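Local coordinates for uncharacterized protein AsqI (Emericella nidulans, PDB 5YY3) that catalyses the zinc-dependent ring contraction of 4'-methoxycyclopenin to 4'-methoxyviridicatin, with loss of methyl isocyanate, in aspoquinolone biosynthesis, at residues Pro388-Pro391 with Cys392-Arg395; His168-Ala171 with Leu172-Tyr175; Trp396-His399 with Leu400-Tyr403; Gly361-Ala364 with Glu365-Tyr368; Gly262-Pro265 with Pro266-Trp270. All coordinates share one frame; numbering follows the deposited sequence.

Along the chain the order is contact 2, contact 5, contact 4, contact 1, contact 3. All five fall in the hemocyanin-type helical domain that holds the zinc. Contacts 1 and 3 are consecutive on helix 391-410, with centres about 12 Å apart, and both come close to zinc-binding histidines. Contact 4 lies on helix 355-367, which precedes that helix and packs against it. Contact 5 is a loop turn whose centre is about 9 Å from that of contact 4, and the two touch. Contact 2 is set apart, with its nearest atoms about 6 Å from contact 1. Helix 391-410, beside the zinc ligands, is thus packed by helix 355-367 and by the 262-270 loop.

Contact 1 of 5, residues Pro388-Pro391 with Cys392-Arg395; sequences PRDP and CFWR
W394 reaches back from the start of helix 391-410 and donates its indole NE1 to the carbonyl oxygen of P388, NE1 to O 2.8 Å. The bond is nearly straight, with an N-H...O angle of 167°. The oxygen sits at the indole edge, close to the ring plane. W394 CG lies anti to its own carbonyl carbon, which turns the pyrrole side toward the loop. D390 is the N-cap of the helix. D390 OD1 accepts from C392 N at 3.0 Å, and this donor comes from above the carboxylate plane. Y264 OH is hydrogen-bonded to the same OD1, so two groups grip one oxygen. The backbone oxygen of D390 takes the amide of F393, O to N 3.1 Å. D390 CB meets the edge of the F393 ring, 3.5 Å from CD1, and C392 SG lies over one face of that ring, toward its rim. P391 O receives two weak bonds, from the amides of W394 and R395. The buried R395 guanidinium is paired with D245 and bonded to the carbonyls of R238 and F246. P388 packs against the zinc ligand H186, their side chains about 3 Å apart at the nearest atoms. The cap and the indole bond therefore tie the helix start to the loop beside the metal site, and the positive helix end would probably favour the D390 carboxylate.

Contact 2 of 5, residues His168-Ala171 with Leu172-Tyr175; sequences HGHA and LLSY
H170 and L173 lie side by side and point the same way, with H170 CD2 3.7 Å from L173 CD1. Both have CG anti to the carbonyl carbon, which keeps the imidazole and the isobutyl group alongside each other. The backbone joins the same pair: L173 N donates to H170 O, N to O 3.1 Å. One residue on, S174 N donates to A171 O, also at 3.1 Å between N and O. These bonds span three residues and form the short 3-10 turn that leads into helix 174-177. Before it, G169 and H170 are the corner of a type II' turn, closed by A171 N to H168 O at 3.0 Å. G169 has the positive phi this turn needs. A water bridges the two turns. It donates to G169 O and accepts from L172 N, 2.9 Å from each atom. Further out, H170 NE2 is hydrogen-bonded to P235 O, and Y225 and S229 of helix 210-231 pack on both H170 and L173. L172 touches A164 of a second subunit. Each of the two turn carbonyls accepts both a backbone amide and a cationic side chain, R177 for H170 O and K459 for A171 O.

Contact 3 of 5, residues Trp396-His399 with Leu400-Tyr403; sequences WYKH and LQYY
The amide of Y402 points between two carbonyls. It donates to H399 O, N to O 2.9 Å, and more weakly to K398 O, N to O 3.1 Å. The H399 bond is bent, with an N-H...O angle of 131°, and the donor stands above the carbonyl plane. The regular helical bond from L400 N to W396 O, 2.9 Å between the atoms, is much straighter. Among the side chains, H399 and Y403 pair through their rings. They make an offset edge-to-face stack with centroids 4.8 Å apart and planes at 73°. The edge of Y403 does the touching: Y403 CE2 lies over one face of the H399 imidazole, toward its rim, 3.2 Å from H399 NE2. H399 CG is anti to the backbone N (chi1 176°), which swings the ring forward toward Y403. Hydrogen bonds to N241 and Y243 then fix both imidazole nitrogens. The contact is buried in helix 391-410, part of the helical domain that this zinc enzyme shares with the hemocyanins and tyrosinases. On the metal side, Y397 meets the zinc ligand H218 ring to ring, with its side chain about 3 Å away at the nearest atoms. L400 touches both W396 and Y397. Its CD1 is 4.0 Å from W396 CD1 and also meets the edge of the Y397 ring. K398 CG runs past Q401 OE1 at 3.9 Å. W396 NE1 is hydrogen-bonded to H356 ND1 on helix 355-367, and the K398 ammonium forms a salt bridge with E226.

Contact 4 of 5, residues Gly361-Ala364 with Glu365-Tyr368; sequences GKFA and EMAY
K362 folds back at chi2 and chi3 (-67° and -78°), while E365 stays extended with CG anti to its backbone N (chi1 172°). The two chains then run side by side, and the charged ends of these residues, about one turn apart along the helix, meet. K362 NZ to E365 OE1 is a salt bridge of 2.9 Å, made on the syn lone pair of the oxygen. The ammonium is gripped further by the carbonyls of I286 and Y271, and the other carboxylate oxygen, OE2, by N283. Both partners of this buried ion pair thus have further hydrogen bonds. A water donates to K362 O at 3.0 Å; its approach to E365 OE1 is very short and so less certain. On another side of the helix F363 and M366 also lie alongside each other. The thioether methyl CE of M366 is 3.8 Å from F363 CD1, brought round by a bend at chi3. Backbone bonds hold the spacing, among them M366 N to K362 O at 2.8 Å. The helix then ends: Y368 N still donates to A364 O at 2.9 Å, but Y368 itself leaves helical geometry. N275 ND2 is hydrogen-bonded to the carbonyls of E365 and Y368 at this end. F363 makes edge-to-face stacks with W240 and W270 from the loops. It also packs on C392 and W396, which joins helix 355-367 to helix 391-410.

Contact 5 of 5, residues Gly262-Pro265 with Pro266-Trp270; sequences GGYP and PFSTW
The Y264 ring is met at a slant by the hydroxyl of S268, with OG 3.7 Å from CD1 of the ring and 3.4 Å from Y264 CB. Y264 CG sits between the backbone N and the carbonyl carbon (chi1 49°), the crowded position, and this keeps the ring beside S268. The proline rings come next. P265 CD is 3.2 Å from S268 OG, and P265 CB touches P266 CD at 3.4 Å. S268 OG then donates to P265 O at 2.7 Å, tilted 31° from the carbonyl plane. The serine OG lies anti to its own carbonyl carbon, beside the backbone N, and is thereby turned back toward P265. The amide of S268 adds a weak bond to the same P265 O, N to O 3.4 Å. One carbonyl is thus held twice by one residue. The weak amide bond spans a type II turn from P265 to S268, with P266 and F267 at its corners, and the hydroxyl bond reinforces it. F267 takes a positive phi of 62°, a value more usual for glycine here. F267 and S268 both face L247, the three together making a G1 beta bulge. Beyond the turn, T269 OG1 donates to W270 O at 2.7 Å. Y264 OH is hydrogen-bonded to D390, the N-cap of helix 391-410. S268 packs on M366 of helix 355-367, F267 on D499 of a third subunit. W270 continues inward, meeting the rings of W240 and Y243 and touching R288 and L291 of helix 288-304, so the loop bridges that helix and helix 355-367.

Contact 1 of 5, residues Pro388-Pro391 with Cys392-Arg395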
loop_
_atom_site.group_PDB
_atom_site.type_symbol
_atom_site.label_atom_id
_atom_site.label_comp_id
_atom_site.label_asym_id
_atom_site.label_seq_id
_atom_site.Cartn_x
_atom_site.Cartn_y
_atom_site.Cartn_z
ATOM N N PRO A 388 -8.270 26.058 -2.049
ATOM C CA PRO A 388 -7.637 25.148 -1.080
ATOM C C PRO A 388 -7.941 23.664 -1.311
ATOM O O PRO A 388 -7.185 22.816 -0.835
ATOM C CB PRO A 388 -8.221 25.598 0.271
ATOM C CG PRO A 388 -8.598 27.009 0.069
ATOM C CD PRO A 388 -9.030 27.128 -1.369
ATOM N N ARG A 389 -9.011 23.352 -2.031
ATOM C CA ARG A 389 -9.382 21.960 -2.249
ATOM C C ARG A 389 -8.425 21.270 -3.218
ATOM O O ARG A 389 -8.206 20.061 -3.145
ATOM C CB ARG A 389 -10.803 21.853 -2.797
ATOM C CG ARG A 389 -11.851 22.671 -2.081
ATOM C CD ARG A 389 -13.192 22.535 -2.791
ATOM N NE ARG A 389 -14.220 23.227 -2.032
ATOM C CZ ARG A 389 -14.915 22.676 -1.042
ATOM N NH1 ARG A 389 -14.708 21.410 -0.716
ATOM N NH2 ARG A 389 -15.824 23.385 -0.381
ATOM N N ASP A 390 -7.862 22.055 -4.129
ATOM C CA ASP A 390 -7.085 21.543 -5.260
ATOM C C ASP A 390 -5.584 21.424 -4.935
ATOM O O ASP A 390 -4.962 22.399 -4.516
ATOM C CB ASP A 390 -7.309 22.478 -6.446
ATOM C CG ASP A 390 -6.858 21.889 -7.768
ATOM O OD1 ASP A 390 -5.926 21.051 -7.775
ATOM O OD2 ASP A 390 -7.435 22.304 -8.806
ATOM N N PRO A 391 -4.999 20.227 -5.118
ATOM C CA PRO A 391 -3.573 20.064 -4.798
ATOM C C PRO A 391 -2.648 20.930 -5.651
ATOM O O PRO A 391 -1.534 21.230 -5.199
ATOM C CB PRO A 391 -3.312 18.576 -5.073
ATOM C CG PRO A 391 -4.647 17.929 -4.936
ATOM C CD PRO A 391 -5.619 18.947 -5.512
ATOM N N CYS A 392 -3.058 21.339 -6.851
ATOM C CA CYS A 392 -2.146 22.183 -7.632
ATOM C C CYS A 392 -1.909 23.534 -6.938
ATOM O O CYS A 392 -0.830 24.113 -7.059
ATOM C CB CYS A 392 -2.647 22.391 -9.072
ATOM S SG CYS A 392 -4.079 23.463 -9.317
ATOM N N PHE A 393 -2.885 24.038 -6.188
ATOM C CA PHE A 393 -2.682 25.340 -5.570
ATOM C C PHE A 393 -1.728 25.257 -4.385
ATOM O O PHE A 393 -1.057 26.233 -4.052
ATOM C CB PHE A 393 -4.013 25.961 -5.157
ATOM C CG PHE A 393 -4.846 26.409 -6.335
ATOM C CD1 PHE A 393 -5.873 25.615 -6.829
ATOM C CD2 PHE A 393 -4.545 27.580 -7.000
ATOM C CE1 PHE A 393 -6.623 26.018 -7.920
ATOM C CE2 PHE A 393 -5.287 27.987 -8.110
ATOM C CZ PHE A 393 -6.323 27.210 -8.564
ATOM N N TRP A 394 -1.650 24.085 -3.759
ATOM C CA TRP A 394 -0.726 23.909 -2.648
ATOM C C TRP A 394 0.669 23.894 -3.210
ATOM O O TRP A 394 1.605 24.352 -2.556
ATOM C CB TRP A 394 -1.054 22.638 -1.840
ATOM C CG TRP A 394 -2.292 22.872 -1.040
ATOM C CD1 TRP A 394 -3.568 22.564 -1.399
ATOM C CD2 TRP A 394 -2.383 23.567 0.213
ATOM N NE1 TRP A 394 -4.450 22.985 -0.428
ATOM C CE2 TRP A 394 -3.743 23.604 0.573
ATOM C CE3 TRP A 394 -1.440 24.142 1.076
ATOM C CZ2 TRP A 394 -4.185 24.196 1.756
ATOM C CZ3 TRP A 394 -1.876 24.721 2.245
ATOM C CH2 TRP A 394 -3.240 24.740 2.581
ATOM N N ARG A 395 0.812 23.432 -4.450
ATOM C CA ARG A 395 2.127 23.461 -5.082
ATOM C C ARG A 395 2.494 24.912 -5.437
ATOM O O ARG A 395 3.655 25.310 -5.327
ATOM C CB ARG A 395 2.172 22.542 -6.312
ATOM C CG ARG A 395 1.866 21.062 -5.979
ATOM C CD ARG A 395 2.323 20.102 -7.100
ATOM N NE ARG A 395 3.652 20.505 -7.523
ATOM C CZ ARG A 395 4.248 20.098 -8.633
ATOM N NH1 ARG A 395 3.637 19.229 -9.441
ATOM N NH2 ARG A 395 5.462 20.569 -8.925
#

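Contact 2 of 5, residues His168-Ala171 with Leu172-Tyr175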
loop_
_atom_site.group_PDB
_atom_site.type_symbol
_atom_site.label_atom_id
_atom_site.label_comp_id
_atom_site.label_asym_id
_atom_site.label_seq_id
_atom_site.Cartn_x
_atom_site.Cartn_y
_atom_site.Cartn_z
ATOM N N HIS A 168 -4.529 7.848 -4.694
ATOM C CA HIS A 168 -3.103 7.989 -4.982
ATOM C C HIS A 168 -2.644 9.375 -4.557
ATOM O O HIS A 168 -3.456 10.189 -4.126
ATOM C CB HIS A 168 -2.813 7.746 -6.474
ATOM C CG HIS A 168 -3.174 6.367 -6.935
ATOM N ND1 HIS A 168 -2.461 5.244 -6.569
ATOM C CD2 HIS A 168 -4.201 5.919 -7.709
ATOM C CE1 HIS A 168 -3.014 4.168 -7.108
ATOM N NE2 HIS A 168 -4.075 4.551 -7.799
ATOM N N GLY A 169 -1.346 9.638 -4.664
ATOM C CA GLY A 169 -0.801 10.936 -4.310
ATOM C C GLY A 169 -1.171 11.392 -2.910
ATOM O O GLY A 169 -0.948 10.678 -1.928
ATOM N N HIS A 170 -1.749 12.587 -2.823
ATOM C CA HIS A 170 -2.174 13.137 -1.550
ATOM C C HIS A 170 -3.704 13.117 -1.425
ATOM O O HIS A 170 -4.292 13.997 -0.792
ATOM C CB HIS A 170 -1.644 14.569 -1.386
ATOM C CG HIS A 170 -0.165 14.655 -1.154
ATOM N ND1 HIS A 170 0.742 14.844 -2.177
ATOM C CD2 HIS A 170 0.564 14.601 -0.011
ATOM C CE1 HIS A 170 1.966 14.894 -1.674
ATOM N NE2 HIS A 170 1.885 14.752 -0.360
ATOM N N ALA A 171 -4.351 12.119 -2.028
ATOM C CA ALA A 171 -5.811 12.035 -1.970
ATOM C C ALA A 171 -6.318 11.877 -0.534
ATOM O O ALA A 171 -7.408 12.347 -0.198
ATOM C CB ALA A 171 -6.315 10.894 -2.830
ATOM N N LEU A 172 -5.539 11.221 0.318
ATOM C CA LEU A 172 -5.982 11.007 1.688
ATOM C C LEU A 172 -6.190 12.326 2.441
ATOM O O LEU A 172 -6.999 12.389 3.379
ATOM C CB LEU A 172 -4.990 10.107 2.439
ATOM C CG LEU A 172 -5.048 8.604 2.100
ATOM C CD1 LEU A 172 -4.038 7.808 2.931
ATOM C CD2 LEU A 172 -6.464 8.038 2.278
ATOM N N LEU A 173 -5.475 13.369 2.024
ATOM C CA LEU A 173 -5.519 14.685 2.689
ATOM C C LEU A 173 -6.757 15.497 2.309
ATOM O O LEU A 173 -6.959 16.620 2.769
ATOM C CB LEU A 173 -4.279 15.495 2.341
ATOM C CG LEU A 173 -2.990 14.865 2.865
ATOM C CD1 LEU A 173 -1.789 15.767 2.543
ATOM C CD2 LEU A 173 -3.133 14.626 4.369
ATOM N N SER A 174 -7.568 14.923 1.439
ATOM C CA SER A 174 -8.819 15.525 1.019
ATOM C C SER A 174 -9.669 16.046 2.197
ATOM O O SER A 174 -10.298 17.095 2.084
ATOM C CB SER A 174 -9.572 14.485 0.153
ATOM O OG SER A 174 -10.952 14.467 0.419
ATOM N N TYR A 175 -9.674 15.335 3.325
ATOM C CA TYR A 175 -10.468 15.771 4.496
ATOM C C TYR A 175 -10.033 17.160 4.980
ATOM O O TYR A 175 -10.836 17.981 5.437
ATOM C CB TYR A 175 -10.363 14.764 5.665
ATOM C CG TYR A 175 -9.004 14.749 6.346
ATOM C CD1 TYR A 175 -7.977 13.921 5.886
ATOM C CD2 TYR A 175 -8.745 15.566 7.446
ATOM C CE1 TYR A 175 -6.733 13.916 6.500
ATOM C CE2 TYR A 175 -7.509 15.576 8.056
ATOM C CZ TYR A 175 -6.503 14.745 7.587
ATOM O OH TYR A 175 -5.263 14.758 8.206
HETATM O O HOH W 1 -3.099 9.698 -0.306
#

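Contact 3 of 5, residues Trp396-His399 with Leu400-Tyr403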
loop_
_atom_site.group_PDB
_atom_site.type_symbol
_atom_site.label_atom_id
_atom_site.label_comp_id
_atom_site.label_asym_id
_atom_site.label_seq_id
_atom_site.Cartn_x
_atom_site.Cartn_y
_atom_site.Cartn_z
ATOM N N TRP A 396 1.502 25.711 -5.823
ATOM C CA TRP A 396 1.753 27.131 -6.030
ATOM C C TRP A 396 2.033 27.850 -4.693
ATOM O O TRP A 396 2.986 28.635 -4.601
ATOM C CB TRP A 396 0.582 27.797 -6.766
ATOM C CG TRP A 396 0.852 29.251 -7.100
ATOM C CD1 TRP A 396 0.326 30.340 -6.475
ATOM C CD2 TRP A 396 1.723 29.758 -8.126
ATOM N NE1 TRP A 396 0.810 31.495 -7.046
ATOM C CE2 TRP A 396 1.674 31.164 -8.066
ATOM C CE3 TRP A 396 2.556 29.161 -9.080
ATOM C CZ2 TRP A 396 2.407 31.987 -8.923
ATOM C CZ3 TRP A 396 3.281 29.973 -9.937
ATOM C CH2 TRP A 396 3.200 31.374 -9.855
ATOM N N TYR A 397 1.224 27.591 -3.663
ATOM C CA TYR A 397 1.472 28.211 -2.349
ATOM C C TYR A 397 2.888 27.902 -1.854
ATOM O O TYR A 397 3.547 28.767 -1.280
ATOM C CB TYR A 397 0.464 27.747 -1.297
ATOM C CG TYR A 397 -1.007 27.999 -1.600
ATOM C CD1 TYR A 397 -1.415 29.016 -2.465
ATOM C CD2 TYR A 397 -1.988 27.202 -1.019
ATOM C CE1 TYR A 397 -2.778 29.234 -2.729
ATOM C CE2 TYR A 397 -3.341 27.408 -1.278
ATOM C CZ TYR A 397 -3.731 28.425 -2.132
ATOM O OH TYR A 397 -5.075 28.615 -2.380
ATOM N N LYS A 398 3.379 26.686 -2.084
ATOM C CA LYS A 398 4.737 26.395 -1.622
ATOM C C LYS A 398 5.767 27.132 -2.486
ATOM O O LYS A 398 6.848 27.468 -2.002
ATOM C CB LYS A 398 5.042 24.893 -1.599
ATOM C CG LYS A 398 6.416 24.607 -0.970
ATOM C CD LYS A 398 6.590 23.161 -0.545
ATOM C CE LYS A 398 8.049 22.858 -0.201
ATOM N NZ LYS A 398 8.276 21.394 0.091
ATOM N N HIS A 399 5.426 27.412 -3.747
ATOM C CA HIS A 399 6.278 28.270 -4.580
ATOM C C HIS A 399 6.335 29.682 -4.021
ATOM O O HIS A 399 7.416 30.240 -3.892
ATOM C CB HIS A 399 5.790 28.320 -6.026
ATOM C CG HIS A 399 6.573 29.259 -6.895
ATOM N ND1 HIS A 399 7.942 29.170 -7.050
ATOM C CD2 HIS A 399 6.175 30.298 -7.668
ATOM C CE1 HIS A 399 8.354 30.113 -7.875
ATOM N NE2 HIS A 399 7.302 30.809 -8.266
ATOM N N LEU A 400 5.177 30.267 -3.717
ATOM C CA LEU A 400 5.141 31.547 -2.995
ATOM C C LEU A 400 6.039 31.503 -1.759
ATOM O O LEU A 400 6.814 32.432 -1.508
ATOM C CB LEU A 400 3.706 31.907 -2.574
ATOM C CG LEU A 400 2.729 32.070 -3.735
ATOM C CD1 LEU A 400 1.335 32.365 -3.219
ATOM C CD2 LEU A 400 3.215 33.182 -4.661
ATOM N N GLN A 401 5.943 30.413 -0.991
ATOM C CA GLN A 401 6.747 30.283 0.225
ATOM C C GLN A 401 8.249 30.368 -0.084
ATOM O O GLN A 401 9.041 30.836 0.750
ATOM C CB GLN A 401 6.440 28.968 0.942
ATOM C CG GLN A 401 7.065 28.862 2.330
ATOM C CD GLN A 401 7.110 27.426 2.846
ATOM O OE1 GLN A 401 7.693 26.538 2.204
ATOM N NE2 GLN A 401 6.497 27.190 4.010
ATOM N N TYR A 402 8.638 29.929 -1.280
ATOM C CA TYR A 402 10.051 29.944 -1.678
ATOM C C TYR A 402 10.616 31.368 -1.679
ATOM O O TYR A 402 11.748 31.601 -1.234
ATOM C CB TYR A 402 10.231 29.282 -3.054
ATOM C CG TYR A 402 11.648 29.300 -3.575
ATOM C CD1 TYR A 402 12.701 28.873 -2.782
ATOM C CD2 TYR A 402 11.930 29.724 -4.873
ATOM C CE1 TYR A 402 14.010 28.889 -3.243
ATOM C CE2 TYR A 402 13.237 29.739 -5.359
ATOM C CZ TYR A 402 14.274 29.320 -4.538
ATOM O OH TYR A 402 15.573 29.321 -5.003
ATOM N N TYR A 403 9.827 32.328 -2.141
ATOM C CA TYR A 403 10.286 33.711 -2.137
ATOM C C TYR A 403 10.553 34.171 -0.703
ATOM O O TYR A 403 11.564 34.840 -0.422
ATOM C CB TYR A 403 9.268 34.616 -2.825
ATOM C CG TYR A 403 9.113 34.324 -4.301
ATOM C CD1 TYR A 403 9.903 34.967 -5.243
ATOM C CD2 TYR A 403 8.191 33.380 -4.748
ATOM C CE1 TYR A 403 9.763 34.697 -6.594
ATOM C CE2 TYR A 403 8.052 33.095 -6.089
ATOM C CZ TYR A 403 8.831 33.755 -7.009
ATOM O OH TYR A 403 8.674 33.473 -8.350
#

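Contact 4 of 5, residues Gly361-Ala364 with Glu365-Tyr368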
loop_
_atom_site.group_PDB
_atom_site.type_symbol
_atom_site.label_atom_id
_atom_site.label_comp_id
_atom_site.label_asym_id
_atom_site.label_seq_id
_atom_site.Cartn_x
_atom_site.Cartn_y
_atom_site.Cartn_z
ATOM N N GLY A 361 -4.098 32.180 -12.594
ATOM C CA GLY A 361 -4.777 32.223 -13.881
ATOM C C GLY A 361 -4.376 31.105 -14.829
ATOM O O GLY A 361 -5.212 30.598 -15.587
ATOM N N LYS A 362 -3.111 30.699 -14.777
ATOM C CA LYS A 362 -2.642 29.604 -15.618
ATOM C C LYS A 362 -3.218 28.253 -15.168
ATOM O O LYS A 362 -3.473 27.388 -16.002
ATOM C CB LYS A 362 -1.114 29.556 -15.628
ATOM C CG LYS A 362 -0.459 30.827 -16.186
ATOM C CD LYS A 362 -0.742 31.007 -17.698
ATOM C CE LYS A 362 0.147 30.095 -18.527
ATOM N NZ LYS A 362 -0.124 30.155 -19.998
ATOM N N PHE A 363 -3.433 28.062 -13.863
ATOM C CA PHE A 363 -4.078 26.833 -13.403
ATOM C C PHE A 363 -5.551 26.818 -13.817
ATOM O O PHE A 363 -6.090 25.776 -14.161
ATOM C CB PHE A 363 -3.947 26.660 -11.883
ATOM C CG PHE A 363 -2.536 26.412 -11.419
ATOM C CD1 PHE A 363 -1.939 25.172 -11.594
ATOM C CD2 PHE A 363 -1.812 27.422 -10.792
ATOM C CE1 PHE A 363 -0.633 24.946 -11.154
ATOM C CE2 PHE A 363 -0.514 27.210 -10.365
ATOM C CZ PHE A 363 0.079 25.971 -10.550
ATOM N N ALA A 364 -6.204 27.972 -13.780
ATOM C CA ALA A 364 -7.571 28.071 -14.281
ATOM C C ALA A 364 -7.599 27.735 -15.768
ATOM O O ALA A 364 -8.465 27.010 -16.241
ATOM C CB ALA A 364 -8.136 29.466 -14.033
ATOM N N GLU A 365 -6.618 28.255 -16.492
ATOM C CA GLU A 365 -6.549 28.077 -17.935
ATOM C C GLU A 365 -6.268 26.613 -18.277
ATOM O O GLU A 365 -6.874 26.044 -19.188
ATOM C CB GLU A 365 -5.472 29.001 -18.523
ATOM C CG GLU A 365 -5.189 28.775 -19.981
ATOM C CD GLU A 365 -3.985 29.557 -20.469
ATOM O OE1 GLU A 365 -2.877 29.396 -19.902
ATOM O OE2 GLU A 365 -4.156 30.344 -21.420
ATOM N N MET A 366 -5.360 26.002 -17.524
ATOM C CA MET A 366 -5.078 24.564 -17.661
ATOM C C MET A 366 -6.317 23.689 -17.454
ATOM O O MET A 366 -6.496 22.681 -18.131
ATOM C CB MET A 366 -3.990 24.148 -16.664
ATOM C CG MET A 366 -3.883 22.641 -16.454
ATOM S SD MET A 366 -3.285 22.245 -14.801
ATOM C CE MET A 366 -1.735 23.103 -14.825
ATOM N N ALA A 367 -7.163 24.081 -16.508
ATOM C CA ALA A 367 -8.318 23.282 -16.116
ATOM C C ALA A 367 -9.537 23.550 -16.992
ATOM O O ALA A 367 -10.451 22.733 -17.037
ATOM C CB ALA A 367 -8.664 23.541 -14.645
ATOM N N TYR A 368 -9.553 24.692 -17.678
ATOM C CA TYR A 368 -10.666 25.031 -18.567
ATOM C C TYR A 368 -10.794 24.061 -19.735
ATOM O O TYR A 368 -9.840 23.844 -20.490
ATOM C CB TYR A 368 -10.513 26.444 -19.118
ATOM C CG TYR A 368 -11.762 26.922 -19.810
ATOM C CD1 TYR A 368 -11.982 26.670 -21.161
ATOM C CD2 TYR A 368 -12.732 27.624 -19.108
ATOM C CE1 TYR A 368 -13.138 27.109 -21.792
ATOM C CE2 TYR A 368 -13.879 28.068 -19.721
ATOM C CZ TYR A 368 -14.084 27.807 -21.063
ATOM O OH TYR A 368 -15.243 28.257 -21.657
HETATM O O HOH W 2 -2.220 27.309 -18.718
#

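Contact 5 of 5, residues Gly262-Pro265 with Pro266-Trp270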
loop_
_atom_site.group_PDB
_atom_site.type_symbol
_atom_site.label_atom_id
_atom_site.label_comp_id
_atom_site.label_asym_id
_atom_site.label_seq_id
_atom_site.Cartn_x
_atom_site.Cartn_y
_atom_site.Cartn_z
ATOM N N GLY A 262 -15.045 21.578 -13.193
ATOM C CA GLY A 262 -14.333 20.324 -13.323
ATOM C C GLY A 262 -12.918 20.375 -12.780
ATOM O O GLY A 262 -12.452 21.403 -12.273
ATOM N N GLY A 263 -12.233 19.243 -12.876
ATOM C CA GLY A 263 -10.841 19.171 -12.494
ATOM C C GLY A 263 -9.949 19.113 -13.719
ATOM O O GLY A 263 -10.138 19.860 -14.673
ATOM N N TYR A 264 -8.980 18.206 -13.686
ATOM C CA TYR A 264 -8.029 18.036 -14.773
ATOM C C TYR A 264 -7.455 16.620 -14.647
ATOM O O TYR A 264 -7.422 16.059 -13.546
ATOM C CB TYR A 264 -6.930 19.116 -14.717
ATOM C CG TYR A 264 -6.304 19.273 -13.343
ATOM C CD1 TYR A 264 -5.329 18.388 -12.915
ATOM C CD2 TYR A 264 -6.694 20.298 -12.474
ATOM C CE1 TYR A 264 -4.762 18.494 -11.682
ATOM C CE2 TYR A 264 -6.118 20.415 -11.208
ATOM C CZ TYR A 264 -5.147 19.504 -10.826
ATOM O OH TYR A 264 -4.536 19.568 -9.591
ATOM N N PRO A 265 -7.027 16.022 -15.772
ATOM C CA PRO A 265 -6.516 14.641 -15.730
ATOM C C PRO A 265 -5.091 14.526 -15.156
ATOM O O PRO A 265 -4.441 15.543 -14.913
ATOM C CB PRO A 265 -6.544 14.224 -17.209
ATOM C CG PRO A 265 -6.395 15.531 -17.958
ATOM C CD PRO A 265 -7.157 16.532 -17.150
ATOM N N PRO A 266 -4.605 13.294 -14.944
ATOM C CA PRO A 266 -3.203 13.140 -14.541
ATOM C C PRO A 266 -2.248 13.699 -15.583
ATOM O O PRO A 266 -2.538 13.620 -16.779
ATOM C CB PRO A 266 -3.036 11.626 -14.413
ATOM C CG PRO A 266 -4.411 11.102 -14.222
ATOM C CD PRO A 266 -5.311 12.001 -14.989
ATOM N N PHE A 267 -1.138 14.266 -15.124
ATOM C CA PHE A 267 -0.116 14.855 -15.991
ATOM C C PHE A 267 -0.630 16.029 -16.827
ATOM O O PHE A 267 -0.180 16.246 -17.940
ATOM C CB PHE A 267 0.499 13.769 -16.884
ATOM C CG PHE A 267 1.233 12.710 -16.104
ATOM C CD1 PHE A 267 0.559 11.602 -15.609
ATOM C CD2 PHE A 267 2.587 12.844 -15.828
ATOM C CE1 PHE A 267 1.225 10.629 -14.861
ATOM C CE2 PHE A 267 3.257 11.875 -15.094
ATOM C CZ PHE A 267 2.573 10.764 -14.601
ATOM N N SER A 268 -1.559 16.796 -16.273
ATOM C CA SER A 268 -1.899 18.109 -16.825
ATOM C C SER A 268 -0.728 19.064 -16.647
ATOM O O SER A 268 0.107 18.872 -15.757
ATOM C CB SER A 268 -3.154 18.674 -16.143
ATOM O OG SER A 268 -4.279 17.837 -16.396
ATOM N N THR A 269 -0.646 20.083 -17.496
ATOM C CA THR A 269 0.390 21.111 -17.376
ATOM C C THR A 269 -0.190 22.483 -17.656
ATOM O O THR A 269 -1.319 22.595 -18.132
ATOM C CB THR A 269 1.548 20.912 -18.367
ATOM O OG1 THR A 269 1.076 21.175 -19.701
ATOM C CG2 THR A 269 2.119 19.513 -18.281
ATOM N N TRP A 270 0.577 23.529 -17.372
ATOM C CA TRP A 270 0.260 24.847 -17.923
ATOM C C TRP A 270 0.280 24.757 -19.443
ATOM O O TRP A 270 0.969 23.897 -20.018
ATOM C CB TRP A 270 1.254 25.910 -17.462
ATOM C CG TRP A 270 1.042 26.422 -16.056
ATOM C CD1 TRP A 270 0.150 25.964 -15.133
ATOM C CD2 TRP A 270 1.740 27.507 -15.439
ATOM N NE1 TRP A 270 0.249 26.701 -13.974
ATOM C CE2 TRP A 270 1.224 27.651 -14.137
ATOM C CE3 TRP A 270 2.762 28.367 -15.860
ATOM C CZ2 TRP A 270 1.686 28.635 -13.250
ATOM C CZ3 TRP A 270 3.224 29.333 -14.981
ATOM C CH2 TRP A 270 2.690 29.458 -13.687
#